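Lmo2349 protein (PDB 4GVO) probably serves as the extracellular solute-binding component of an ABC transporter that takes up L-cystine. Local coordinates at residues T10-T15 and K52-D57; K40-R45 and Q218-D223; P98-V103 and G190-N195. One frame throughout, in Å; residues are numbered along the deposited sequence. Where two conformers were deposited one is given.

Contact 1: residues T10-T15 and K52-D57; sequences TITVGT and KFKTMD
Val13 and Phe53 lie side by side and point the same way from two parallel strands. Val13 CB stands 3.9 Å from ring atom CD1 of Phe53, and Val13 CG1 is 4.0 Å from CD1 and close to CE1. Thr15 CG2 reaches that CD1 from the next position on this face, also at 3.9 Å. On the other face are Thr12, Lys52 and Lys54, with Thr12 CG2 3.7 Å from Lys54 CB; at the strand end Thr10 CG2 packs 3.6 Å from Lys52 CD. Between the faces runs a parallel ladder of five backbone bonds. Val13 is held at both ends, its N giving to Lys52 O at 2.8 Å and its O accepting from Lys54 N at 2.9 Å. The ladder closes where Met56 N meets Thr15 O in a more bent bond (142° at the hydrogen). Thr15 OG1, anti to the backbone N (chi1 -165°), hydrogen-bonds Ala74 O. In this beta-alpha-beta crossover of a family 3 solute-binding protein, strands 18-19, 23-25 and 31-32 are inserted before helix 34-44, which packs Val36 and Val39 against Phe53; Leu31 adjoins Thr15 and Thr55, and strand 72-73 pairs with the far edge of strand 9-15.

Contact 2: residues K40-R45 and Q218-D223; sequences KEIDKR and QSIIDD. With NA (sodium ion), chain D.
Arg45, just past the end of helix 34-44, reaches across to Ser219, Ile220 and Asp223 at the end of helix 207-222. From CB, which points toward the other segment, the chain runs extended through CG to NE. CD passes close to Ser219 OG and also borders Ile220 CG1. At NE the side chain meets two different partners. Ile220 CG1 sits over one face of the guanidinium, 3.5 Å from NE and offset toward the rim, whereas Glu41 OE2 lies in the guanidinium plane and accepts from NE and NH2, a side-on salt bridge to one oxygen using its anti lone pair toward NE. The tip forms an end-on salt bridge with Asp223: NH2 donates a hydrogen bond to OD2 at 2.8 Å, on the syn lone pair, and NH1 donates to the same oxygen at 2.9 Å from above the carboxylate plane. The two planes are turned 67° apart. NH1 also gives a longer bond of 3.2 Å to Ser219 OG, tilted from the guanidinium plane; that hydroxyl has Ala216 O as a further partner, and Asp223 OD1 bonds Thr225 OG1 at the start of helix 225-234. Beneath the charges, Ile220 CD1 fits between Glu41 CG (3.6 Å) and Ile42 CG1 (3.7 Å). A salt bridge from Lys44 NZ to Glu41 OE1 (2.8 Å) extends the network. Asp43, the residue before Lys44, binds the sodium ion through O and OD1, with Leu46, Tyr49 and a water completing the site. Two carboxylate oxygens, both near the guanidinium plane, thus hold it along two of its edges, which would fix its rotation, while an isoleucine supports a face; the arginine's positive charge probably eases the repulsion between Glu41 and Asp223, whose OE2 and OD2 are 5.7 Å apart.

Contact 3: residues P98-V103 and G190-N195; sequences PLQLTV and GDVLSN
Strand 95-104 and strand 191-202 pair antiparallel in the mixed sheet of this periplasmic-binding-protein fold, and at Leu99 and Ser194 they meet beside the ligand pocket. Leu99 gives its N to Ser194 O at 2.9 Å, and its own O takes Leu193 N at 2.8 Å, both bonds close to straight. The strand directions lie at 119° to each other, and the chain turns a corner at Gly190; beyond the short pairing, side chains and a water take over. Leu99 CD1 lies 4.0 Å from Ser194 CB; the Leu99 side chain is about 6 Å from the bound histidine and S-oxy cysteine, and Ser194 also packs on Asn128 of the pocket. Nearby, the Leu193 and Leu101 side chains cross at a slant, CD1 of Leu193 being 4.0 Å from CD2 of Leu101, and Ile169 and Val132 pack on Leu193. At the other end Pro98 CB touches Val192 CG1 and approaches Asn195 OD1 at 3.5 Å. Where the strands part, water 2 bridges the backbones, accepting from Leu101 N and donating to Asp191 O. Gln100 runs extended beyond CG (chi2 168°), its CG passing 3.6 Å from Asp191 O. At its tip NE2 gives a hydrogen bond of 2.9 Å to Gly190 O, reaching that oxygen from above the carbonyl plane while the oxygen stays near the plane of the amide.

Overall arrangement
Contacts 1 and 3 both belong to the mixed sheet but lie on opposite sides of the chain's centre, with centres 29 Å apart. Contact 1 is a regular parallel ladder, partly buried; contact 3 is a surface contact whose antiparallel pairing soon gives way to a glutamine side-chain hydrogen bond and a bridging water. Contact 2 is partly buried too, yet joins helix ends by a salt-bridge network over an apolar base. Contacts 1 and 2 touch, Phe53 CE2 lying 4.0 Å from Lys40 CE, and helix 34-44 and strand 49-55 follow each other in the chain. Strand 191-202 leads on to helix 207-222, although contacts 2 and 3 remain about 16 Å apart at their nearest atoms.

Contact 1: residues T10-T15 and K52-D57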
ATOM      1  N   THR A  10      15.079 -19.959  -5.557  1.00 16.72           N
ATOM      2  CA  THR A  10      13.787 -19.379  -5.963  1.00 14.47           C
ATOM      3  C   THR A  10      13.131 -18.735  -4.763  1.00 13.71           C
ATOM      4  O   THR A  10      12.990 -19.344  -3.707  1.00 17.26           O
ATOM      5  CB  THR A  10      12.845 -20.439  -6.564  1.00 16.86           C
ATOM      6  OG1 THR A  10      13.502 -21.002  -7.700  1.00 26.08           O
ATOM      7  CG2 THR A  10      11.527 -19.839  -6.965  1.00 22.77           C
ATOM      8  N   ILE A  11      12.712 -17.489  -4.954  1.00 11.47           N
ATOM      9  CA  ILE A  11      12.055 -16.689  -3.926  1.00 10.97           C
ATOM     10  C   ILE A  11      10.659 -16.401  -4.420  1.00 11.51           C
ATOM     11  O   ILE A  11      10.493 -15.909  -5.516  1.00 13.62           O
ATOM     12  CB  ILE A  11      12.818 -15.344  -3.716  1.00 12.60           C
ATOM     13  CG1 ILE A  11      14.282 -15.613  -3.309  1.00 14.43           C
ATOM     14  CG2 ILE A  11      12.095 -14.463  -2.730  1.00 11.64           C
ATOM     15  CD1 ILE A  11      14.467 -16.535  -2.101  1.00 14.26           C
ATOM     16  N   THR A  12       9.667 -16.715  -3.600  1.00  9.67           N
ATOM     17  CA  THR A  12       8.275 -16.440  -3.919  1.00 10.66           C
ATOM     18  C   THR A  12       7.811 -15.150  -3.262  1.00  9.76           C
ATOM     19  O   THR A  12       7.928 -14.975  -2.055  1.00 11.35           O
ATOM     20  CB  THR A  12       7.358 -17.602  -3.511  1.00 12.44           C
ATOM     21  OG1 THR A  12       7.832 -18.790  -4.189  1.00 14.94           O
ATOM     22  CG2 THR A  12       5.902 -17.359  -3.901  1.00 14.92           C
ATOM     23  N   VAL A  13       7.356 -14.246  -4.098  1.00  9.45           N
ATOM     24  CA  VAL A  13       6.891 -12.920  -3.695  1.00  9.05           C
ATOM     25  C   VAL A  13       5.383 -12.854  -3.759  1.00  9.13           C
ATOM     26  O   VAL A  13       4.789 -12.971  -4.835  1.00 10.95           O
ATOM     27  CB  VAL A  13       7.496 -11.843  -4.642  1.00  9.50           C
ATOM     28  CG1 VAL A  13       7.097 -10.439  -4.195  1.00 11.08           C
ATOM     29  CG2 VAL A  13       9.021 -11.977  -4.733  1.00 12.82           C
ATOM     30  N   GLY A  14       4.739 -12.644  -2.619  1.00  8.67           N
ATOM     31  CA  GLY A  14       3.330 -12.397  -2.605  1.00  9.37           C
ATOM     32  C   GLY A  14       3.021 -10.968  -2.985  1.00  9.13           C
ATOM     33  O   GLY A  14       3.636 -10.041  -2.465  1.00  9.47           O
ATOM     34  N   THR A  15       2.056 -10.812  -3.872  1.00  8.60           N
ATOM     35  CA  THR A  15       1.534  -9.512  -4.222  1.00  8.81           C
ATOM     36  C   THR A  15       0.080  -9.615  -4.614  1.00  9.12           C
ATOM     37  O   THR A  15      -0.494 -10.713  -4.609  1.00  8.69           O
ATOM     38  CB  THR A  15       2.421  -8.854  -5.304  1.00 11.06           C
ATOM     39  OG1 THR A  15       2.114  -7.449  -5.394  1.00 11.01           O
ATOM     40  CG2 THR A  15       2.257  -9.507  -6.683  1.00 11.55           C
ATOM     41  N   LYS A  52       9.811 -15.148  -8.213  1.00 11.20           N
ATOM     42  CA  LYS A  52       8.568 -15.422  -8.867  1.00 13.09           C
ATOM     43  C   LYS A  52       7.419 -14.899  -8.019  1.00 13.13           C
ATOM     44  O   LYS A  52       7.555 -14.792  -6.822  1.00 17.47           O
ATOM     45  CB  LYS A  52       8.395 -16.892  -9.085  1.00 16.91           C
ATOM     46  CG  LYS A  52       8.318 -17.701  -7.858  1.00 17.84           C
ATOM     47  CD  LYS A  52       8.201 -19.186  -8.185  1.00 20.41           C
ATOM     48  CE  LYS A  52       6.911 -19.531  -8.923  1.00 25.82           C
ATOM     49  NZ  LYS A  52       6.804 -20.989  -9.162  1.00 33.62           N
ATOM     50  N   PHE A  53       6.288 -14.615  -8.651  1.00 10.89           N
ATOM     51  CA  PHE A  53       5.168 -14.051  -7.945  1.00 10.72           C
ATOM     52  C   PHE A  53       4.099 -15.099  -7.639  1.00  9.85           C
ATOM     53  O   PHE A  53       3.883 -16.052  -8.388  1.00 13.50           O
ATOM     54  CB  PHE A  53       4.558 -12.900  -8.762  1.00 10.57           C
ATOM     55  CG  PHE A  53       5.495 -11.748  -8.958  1.00 10.77           C
ATOM     56  CD1 PHE A  53       5.681 -10.797  -7.958  1.00 10.78           C
ATOM     57  CD2 PHE A  53       6.248 -11.643 -10.119  1.00 13.06           C
ATOM     58  CE1 PHE A  53       6.542  -9.747  -8.159  1.00 11.61           C
ATOM     59  CE2 PHE A  53       7.138 -10.605 -10.297  1.00 14.36           C
ATOM     60  CZ  PHE A  53       7.273  -9.654  -9.313  1.00 13.01           C
ATOM     61  N   LYS A  54       3.406 -14.831  -6.531  1.00  9.82           N
ATOM     62  CA  LYS A  54       2.200 -15.537  -6.132  0.50  9.79           C
ATOM     63  C   LYS A  54       1.167 -14.468  -5.798  1.00  9.64           C
ATOM     64  O   LYS A  54       1.310 -13.743  -4.816  1.00 11.97           O
ATOM     65  CB  LYS A  54       2.448 -16.446  -4.927  0.50 11.56           C
ATOM     66  CG  LYS A  54       1.242 -17.286  -4.539  0.50 12.85           C
ATOM     67  CD  LYS A  54       1.426 -18.046  -3.231  0.50 14.74           C
ATOM     68  CE  LYS A  54       2.323 -19.259  -3.336  0.50 17.70           C
ATOM     69  NZ  LYS A  54       1.637 -20.447  -3.938  0.50 23.01           N
ATOM     70  N   THR A  55       0.147 -14.340  -6.659  1.00 10.02           N
ATOM     71  CA  THR A  55      -0.870 -13.324  -6.483  1.00 10.07           C
ATOM     72  C   THR A  55      -1.997 -13.845  -5.613  1.00 11.12           C
ATOM     73  O   THR A  55      -2.316 -15.018  -5.625  1.00 11.64           O
ATOM     74  CB  THR A  55      -1.394 -12.809  -7.821  1.00 11.91           C
ATOM     75  OG1 THR A  55      -1.949 -13.897  -8.564  1.00 14.85           O
ATOM     76  CG2 THR A  55      -0.274 -12.139  -8.600  1.00 15.02           C
ATOM     77  N   MET A  56      -2.550 -12.932  -4.833  1.00  8.97           N
ATOM     78  CA  MET A  56      -3.605 -13.257  -3.862  1.00  9.43           C
ATOM     79  C   MET A  56      -4.331 -11.985  -3.494  1.00  9.31           C
ATOM     80  O   MET A  56      -3.887 -10.883  -3.839  1.00  9.88           O
ATOM     81  CB  MET A  56      -3.060 -14.022  -2.639  1.00 10.32           C
ATOM     82  CG  MET A  56      -2.110 -13.196  -1.834  1.00 10.30           C
ATOM     83  SD  MET A  56      -1.278 -14.171  -0.604  1.00 10.89           S
ATOM     84  CE  MET A  56      -0.180 -15.180  -1.630  1.00 11.53           C
ATOM     85  N   ASP A  57      -5.432 -12.131  -2.786  1.00  9.29           N
ATOM     86  CA  ASP A  57      -6.085 -10.971  -2.170  1.00  9.51           C
ATOM     87  C   ASP A  57      -5.083 -10.291  -1.220  1.00  9.48           C
ATOM     88  O   ASP A  57      -4.355 -10.977  -0.472  1.00  8.83           O
ATOM     89  CB  ASP A  57      -7.295 -11.390  -1.358  1.00 11.66           C
ATOM     90  CG  ASP A  57      -8.484 -11.843  -2.222  1.00 15.06           C
ATOM     91  OD1 ASP A  57      -8.709 -11.274  -3.323  1.00 17.87           O
ATOM     92  OD2 ASP A  57      -9.209 -12.760  -1.767  1.00 22.51           O
TER

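Contact 2: residues K40-R45 and Q218-D223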
ATOM      1  N   LYS A  40      11.149  -7.106 -10.137  1.00  9.67           N
ATOM      2  CA  LYS A  40      11.832  -7.626 -11.331  0.60  9.96           C
ATOM      3  C   LYS A  40      13.218  -6.998 -11.526  1.00 10.28           C
ATOM      4  O   LYS A  40      14.157  -7.652 -11.935  1.00 12.13           O
ATOM      5  CB  LYS A  40      10.957  -7.457 -12.580  0.60 11.94           C
ATOM      6  CG  LYS A  40       9.699  -8.325 -12.578  0.60 12.73           C
ATOM      7  CD  LYS A  40       8.902  -8.198 -13.871  0.60 17.16           C
ATOM      8  CE  LYS A  40       7.790  -9.229 -13.969  0.60 20.29           C
ATOM      9  NZ  LYS A  40       7.273  -9.276 -15.374  0.60 25.54           N
ATOM     10  N   GLU A  41      13.332  -5.714 -11.243  1.00 10.27           N
ATOM     11  CA  GLU A  41      14.608  -5.016 -11.289  1.00  9.56           C
ATOM     12  C   GLU A  41      15.572  -5.535 -10.226  1.00 10.19           C
ATOM     13  O   GLU A  41      16.754  -5.731 -10.484  1.00 12.41           O
ATOM     14  CB  GLU A  41      14.389  -3.506 -11.184  1.00 10.72           C
ATOM     15  CG  GLU A  41      15.634  -2.686 -11.400  1.00 14.99           C
ATOM     16  CD  GLU A  41      16.199  -2.822 -12.815  1.00 16.82           C
ATOM     17  OE1 GLU A  41      15.424  -3.065 -13.768  1.00 19.88           O
ATOM     18  OE2 GLU A  41      17.426  -2.713 -12.958  1.00 20.79           O
ATOM     19  N   ILE A  42      15.060  -5.812  -9.024  1.00 10.58           N
ATOM     20  CA  ILE A  42      15.852  -6.408  -7.982  1.00  9.58           C
ATOM     21  C   ILE A  42      16.346  -7.792  -8.391  1.00  9.50           C
ATOM     22  O   ILE A  42      17.532  -8.118  -8.236  1.00 11.02           O
ATOM     23  CB  ILE A  42      15.030  -6.477  -6.663  1.00  8.57           C
ATOM     24  CG1 ILE A  42      14.925  -5.085  -6.077  1.00  9.78           C
ATOM     25  CG2 ILE A  42      15.650  -7.423  -5.681  1.00 10.68           C
ATOM     26  CD1 ILE A  42      13.861  -4.945  -5.010  1.00 11.14           C
ATOM     27  N   ASP A  43      15.470  -8.594  -8.957  1.00  9.86           N
ATOM     28  CA  ASP A  43      15.833  -9.938  -9.417  1.00 10.91           C
ATOM     29  C   ASP A  43      17.000  -9.869 -10.421  1.00 11.55           C
ATOM     30  O   ASP A  43      17.952 -10.643 -10.322  1.00 11.79           O
ATOM     31  CB  ASP A  43      14.583 -10.593 -10.041  1.00 11.57           C
ATOM     32  CG  ASP A  43      14.750 -12.051 -10.422  1.00 14.06           C
ATOM     33  OD1 ASP A  43      15.750 -12.671 -10.106  1.00 19.13           O
ATOM     34  OD2 ASP A  43      13.767 -12.612 -10.943  1.00 20.75           O
ATOM     35  N   LYS A  44      16.941  -8.904 -11.339  1.00 11.68           N
ATOM     36  CA  LYS A  44      17.957  -8.761 -12.352  0.50 12.79           C
ATOM     37  C   LYS A  44      19.352  -8.539 -11.720  1.00 12.03           C
ATOM     38  O   LYS A  44      20.379  -8.985 -12.256  1.00 14.31           O
ATOM     39  CB  LYS A  44      17.493  -7.639 -13.290  0.50 15.54           C
ATOM     40  CG  LYS A  44      18.447  -7.146 -14.328  0.50 15.39           C
ATOM     41  CD  LYS A  44      17.894  -5.869 -14.952  0.50 15.96           C
ATOM     42  CE  LYS A  44      16.498  -6.066 -15.524  0.50 18.07           C
ATOM     43  NZ  LYS A  44      15.842  -4.759 -15.906  0.50 21.42           N
ATOM     44  N   ARG A  45      19.369  -7.859 -10.578  1.00 11.54           N
ATOM     45  CA  ARG A  45      20.561  -7.510  -9.888  1.00 10.58           C
ATOM     46  C   ARG A  45      21.006  -8.501  -8.832  1.00 11.26           C
ATOM     47  O   ARG A  45      22.021  -8.277  -8.138  1.00 13.19           O
ATOM     48  CB  ARG A  45      20.398  -6.096  -9.305  1.00 12.29           C
ATOM     49  CG  ARG A  45      20.092  -5.100 -10.413  1.00 15.42           C
ATOM     50  CD  ARG A  45      20.098  -3.693  -9.901  1.00 18.71           C
ATOM     51  NE  ARG A  45      19.581  -2.772 -10.927  1.00 14.96           N
ATOM     52  CZ  ARG A  45      20.031  -1.550 -11.115  1.00 16.88           C
ATOM     53  NH1 ARG A  45      21.010  -1.072 -10.345  1.00 20.34           N
ATOM     54  NH2 ARG A  45      19.476  -0.785 -12.013  1.00 16.79           N
ATOM     55  N   GLN A 218      19.484  -0.460  -3.082  1.00 10.54           N
ATOM     56  CA  GLN A 218      20.374   0.689  -2.994  1.00 12.24           C
ATOM     57  C   GLN A 218      21.017   0.979  -4.346  1.00 11.21           C
ATOM     58  O   GLN A 218      21.179   2.121  -4.717  1.00 13.47           O
ATOM     59  CB  GLN A 218      21.465   0.446  -1.952  1.00 13.76           C
ATOM     60  CG  GLN A 218      22.258   1.706  -1.648  1.00 15.05           C
ATOM     61  CD  GLN A 218      21.351   2.769  -1.028  1.00 14.44           C
ATOM     62  OE1 GLN A 218      20.723   2.526   0.005  1.00 17.00           O
ATOM     63  NE2 GLN A 218      21.271   3.935  -1.648  1.00 15.87           N
ATOM     64  N   SER A 219      21.396  -0.061  -5.087  1.00 11.73           N
ATOM     65  CA  SER A 219      21.972   0.179  -6.421  0.60 12.18           C
ATOM     66  C   SER A 219      20.954   0.760  -7.401  1.00 11.77           C
ATOM     67  O   SER A 219      21.302   1.555  -8.268  1.00 13.78           O
ATOM     68  CB  SER A 219      22.623  -1.088  -6.987  0.60 12.91           C
ATOM     69  OG  SER A 219      21.692  -2.063  -7.369  0.60 12.51           O
ATOM     70  N   ILE A 220      19.690   0.386  -7.258  1.00 11.39           N
ATOM     71  CA  ILE A 220      18.592   0.945  -8.031  1.00 10.50           C
ATOM     72  C   ILE A 220      18.361   2.419  -7.710  1.00 11.58           C
ATOM     73  O   ILE A 220      18.057   3.218  -8.594  1.00 11.81           O
ATOM     74  CB  ILE A 220      17.343   0.070  -7.814  1.00  9.75           C
ATOM     75  CG1 ILE A 220      17.556  -1.305  -8.480  1.00 11.32           C
ATOM     76  CG2 ILE A 220      16.048   0.713  -8.315  1.00 11.52           C
ATOM     77  CD1 ILE A 220      16.604  -2.390  -7.985  1.00 11.94           C
ATOM     78  N   ILE A 221      18.465   2.766  -6.440  1.00 11.50           N
ATOM     79  CA  ILE A 221      18.465   4.176  -6.060  1.00 12.67           C
ATOM     80  C   ILE A 221      19.660   4.900  -6.683  1.00 12.84           C
ATOM     81  O   ILE A 221      19.507   5.975  -7.304  1.00 14.43           O
ATOM     82  CB  ILE A 221      18.441   4.305  -4.524  1.00 13.50           C
ATOM     83  CG1 ILE A 221      17.044   3.931  -4.010  1.00 13.86           C
ATOM     84  CG2 ILE A 221      18.882   5.728  -4.111  1.00 14.98           C
ATOM     85  CD1 ILE A 221      17.011   3.679  -2.507  1.00 16.21           C
ATOM     86  N   ASP A 222      20.824   4.321  -6.530  1.00 14.44           N
ATOM     87  CA  ASP A 222      22.083   5.034  -6.788  1.00 15.51           C
ATOM     88  C   ASP A 222      22.281   5.352  -8.277  1.00 15.92           C
ATOM     89  O   ASP A 222      22.898   6.371  -8.625  1.00 19.71           O
ATOM     90  CB  ASP A 222      23.291   4.266  -6.270  1.00 16.42           C
ATOM     91  CG  ASP A 222      23.391   4.246  -4.743  1.00 20.15           C
ATOM     92  OD1 ASP A 222      22.622   4.937  -4.077  1.00 20.54           O
ATOM     93  OD2 ASP A 222      24.230   3.515  -4.192  1.00 26.12           O
ATOM     94  N   ASP A 223      21.748   4.491  -9.148  1.00 15.44           N
ATOM     95  CA  ASP A 223      21.851   4.721 -10.579  1.00 15.84           C
ATOM     96  C   ASP A 223      20.681   5.474 -11.233  1.00 14.46           C
ATOM     97  O   ASP A 223      20.674   5.648 -12.455  1.00 18.61           O
ATOM     98  CB  ASP A 223      22.222   3.431 -11.316  1.00 16.29           C
ATOM     99  CG  ASP A 223      21.067   2.467 -11.488  1.00 15.14           C
ATOM    100  OD1 ASP A 223      19.921   2.835 -11.158  1.00 17.71           O
ATOM    101  OD2 ASP A 223      21.333   1.347 -11.982  1.00 20.16           O
TER
HETATM  102 NA    NA D 702      17.947 -12.938  -9.971  1.00 14.99          NA
HETATM  103  O   HOH W   1      18.705 -13.485 -12.059  1.00 21.55           O

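Contact 3: residues P98-V103 and G190-N195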
ATOM      1  N   PRO A  98       1.904   8.512   3.214  1.00  8.38           N
ATOM      2  CA  PRO A  98       1.267   9.336   4.253  1.00  9.01           C
ATOM      3  C   PRO A  98      -0.249   9.221   4.131  1.00  7.26           C
ATOM      4  O   PRO A  98      -0.817   9.374   3.033  1.00  9.99           O
ATOM      5  CB  PRO A  98       1.748  10.754   3.940  1.00 10.58           C
ATOM      6  CG  PRO A  98       2.094  10.714   2.503  1.00 11.01           C
ATOM      7  CD  PRO A  98       2.648   9.339   2.265  1.00  9.69           C
ATOM      8  N   LEU A  99      -0.935   8.953   5.230  1.00  7.44           N
ATOM      9  CA  LEU A  99      -2.382   8.711   5.230  1.00  7.44           C
ATOM     10  C   LEU A  99      -3.176   9.926   5.717  1.00  7.38           C
ATOM     11  O   LEU A  99      -2.822  10.553   6.698  1.00  8.50           O
ATOM     12  CB  LEU A  99      -2.716   7.538   6.153  1.00  7.71           C
ATOM     13  CG  LEU A  99      -2.206   6.158   5.677  1.00  8.95           C
ATOM     14  CD1 LEU A  99      -2.530   5.084   6.741  1.00 11.30           C
ATOM     15  CD2 LEU A  99      -2.769   5.809   4.301  1.00 10.62           C
ATOM     16  N   GLN A 100      -4.261  10.206   5.029  1.00  8.00           N
ATOM     17  CA  GLN A 100      -5.222  11.219   5.398  1.00  7.80           C
ATOM     18  C   GLN A 100      -6.629  10.687   5.215  1.00  6.91           C
ATOM     19  O   GLN A 100      -6.866   9.862   4.314  1.00  7.96           O
ATOM     20  CB  GLN A 100      -5.088  12.488   4.533  1.00  7.64           C
ATOM     21  CG  GLN A 100      -3.873  13.335   4.891  1.00  8.90           C
ATOM     22  CD  GLN A 100      -3.603  14.396   3.867  1.00 10.29           C
ATOM     23  OE1 GLN A 100      -3.004  14.130   2.862  1.00 10.70           O
ATOM     24  NE2 GLN A 100      -4.123  15.615   4.111  1.00 11.71           N
ATOM     25  N   LEU A 101      -7.572  11.189   5.998  1.00  7.25           N
ATOM     26  CA  LEU A 101      -8.975  11.001   5.668  1.00  8.16           C
ATOM     27  C   LEU A 101      -9.217  11.441   4.242  1.00  7.72           C
ATOM     28  O   LEU A 101      -8.645  12.412   3.761  1.00  8.98           O
ATOM     29  CB  LEU A 101      -9.891  11.758   6.586  1.00  8.55           C
ATOM     30  CG  LEU A 101      -9.850  11.413   8.072  1.00  9.04           C
ATOM     31  CD1 LEU A 101     -10.810  12.304   8.854  1.00 10.73           C
ATOM     32  CD2 LEU A 101     -10.141   9.922   8.312  1.00 11.53           C
ATOM     33  N   THR A 102     -10.082  10.694   3.569  1.00  7.98           N
ATOM     34  CA  THR A 102     -10.355  10.932   2.163  1.00  9.00           C
ATOM     35  C   THR A 102     -11.879  10.890   2.010  1.00  8.66           C
ATOM     36  O   THR A 102     -12.547  10.022   2.548  1.00  8.94           O
ATOM     37  CB  THR A 102      -9.651   9.865   1.321  1.00 10.39           C
ATOM     38  OG1 THR A 102      -8.235  10.033   1.447  1.00 11.12           O
ATOM     39  CG2 THR A 102     -10.034   9.988  -0.165  1.00 11.37           C
ATOM     40  N   VAL A 103     -12.418  11.888   1.312  1.00  8.75           N
ATOM     41  CA  VAL A 103     -13.853  12.092   1.182  1.00  8.77           C
ATOM     42  C   VAL A 103     -14.224  12.404  -0.269  1.00  8.31           C
ATOM     43  O   VAL A 103     -13.369  12.624  -1.113  1.00  9.54           O
ATOM     44  CB  VAL A 103     -14.307  13.247   2.097  1.00  8.64           C
ATOM     45  CG1 VAL A 103     -14.086  12.905   3.580  1.00  9.10           C
ATOM     46  CG2 VAL A 103     -13.604  14.555   1.697  1.00 11.05           C
ATOM     47  N   GLY A 190      -7.798  17.230   6.054  1.00 10.70           N
ATOM     48  CA  GLY A 190      -7.316  17.103   7.399  1.00 10.72           C
ATOM     49  C   GLY A 190      -5.838  16.819   7.483  1.00 11.22           C
ATOM     50  O   GLY A 190      -5.058  16.944   6.511  1.00 11.57           O
ATOM     51  N   ASP A 191      -5.460  16.373   8.670  1.00 10.70           N
ATOM     52  CA  ASP A 191      -4.047  16.188   8.987  1.00 10.27           C
ATOM     53  C   ASP A 191      -3.550  14.825   8.558  1.00  9.14           C
ATOM     54  O   ASP A 191      -4.342  13.877   8.376  1.00 10.42           O
ATOM     55  CB  ASP A 191      -3.816  16.414  10.460  1.00 13.01           C
ATOM     56  CG  ASP A 191      -4.082  17.886  10.883  1.00 15.73           C
ATOM     57  OD1 ASP A 191      -3.991  18.800  10.014  1.00 13.51           O
ATOM     58  OD2 ASP A 191      -4.408  18.069  12.060  1.00 22.08           O
ATOM     59  N   VAL A 192      -2.253  14.719   8.375  1.00  9.95           N
ATOM     60  CA  VAL A 192      -1.630  13.416   8.139  1.00  9.09           C
ATOM     61  C   VAL A 192      -1.694  12.590   9.429  1.00  9.50           C
ATOM     62  O   VAL A 192      -1.214  13.018  10.479  1.00 12.59           O
ATOM     63  CB  VAL A 192      -0.204  13.590   7.633  1.00  9.22           C
ATOM     64  CG1 VAL A 192       0.543  12.248   7.501  1.00 11.51           C
ATOM     65  CG2 VAL A 192      -0.177  14.320   6.321  1.00 11.25           C
ATOM     66  N   LEU A 193      -2.347  11.421   9.334  1.00  8.87           N
ATOM     67  CA  LEU A 193      -2.630  10.556  10.461  1.00  8.46           C
ATOM     68  C   LEU A 193      -1.571   9.500  10.681  1.00  8.67           C
ATOM     69  O   LEU A 193      -1.523   8.918  11.761  1.00 11.48           O
ATOM     70  CB  LEU A 193      -3.990   9.887  10.271  1.00  9.03           C
ATOM     71  CG  LEU A 193      -5.208  10.828  10.089  1.00  9.13           C
ATOM     72  CD1 LEU A 193      -6.447   9.994   9.747  1.00 11.31           C
ATOM     73  CD2 LEU A 193      -5.410  11.772  11.275  1.00 12.15           C
ATOM     74  N   SER A 194      -0.750   9.256   9.673  1.00  8.77           N
ATOM     75  CA  SER A 194       0.338   8.297   9.740  1.00  9.47           C
ATOM     76  C   SER A 194       1.284   8.646   8.596  1.00  9.20           C
ATOM     77  O   SER A 194       0.820   9.000   7.514  1.00 10.07           O
ATOM     78  CB  SER A 194      -0.233   6.879   9.546  1.00 12.55           C
ATOM     79  OG  SER A 194       0.815   5.889   9.444  1.00 15.13           O
ATOM     80  N   ASN A 195       2.588   8.509   8.833  1.00  8.87           N
ATOM     81  CA  ASN A 195       3.590   8.833   7.828  1.00  9.42           C
ATOM     82  C   ASN A 195       4.661   7.725   7.726  1.00 10.63           C
ATOM     83  O   ASN A 195       5.857   8.006   7.715  1.00 13.34           O
ATOM     84  CB  ASN A 195       4.246  10.196   8.088  1.00 12.16           C
ATOM     85  CG  ASN A 195       4.999  10.713   6.875  1.00 15.13           C
ATOM     86  OD1 ASN A 195       4.741  10.296   5.727  1.00 16.52           O
ATOM     87  ND2 ASN A 195       5.960  11.571   7.111  1.00 20.24           N
TER
HETATM   88  O   HOH W   2      -6.913  13.411   7.758  1.00  8.69           O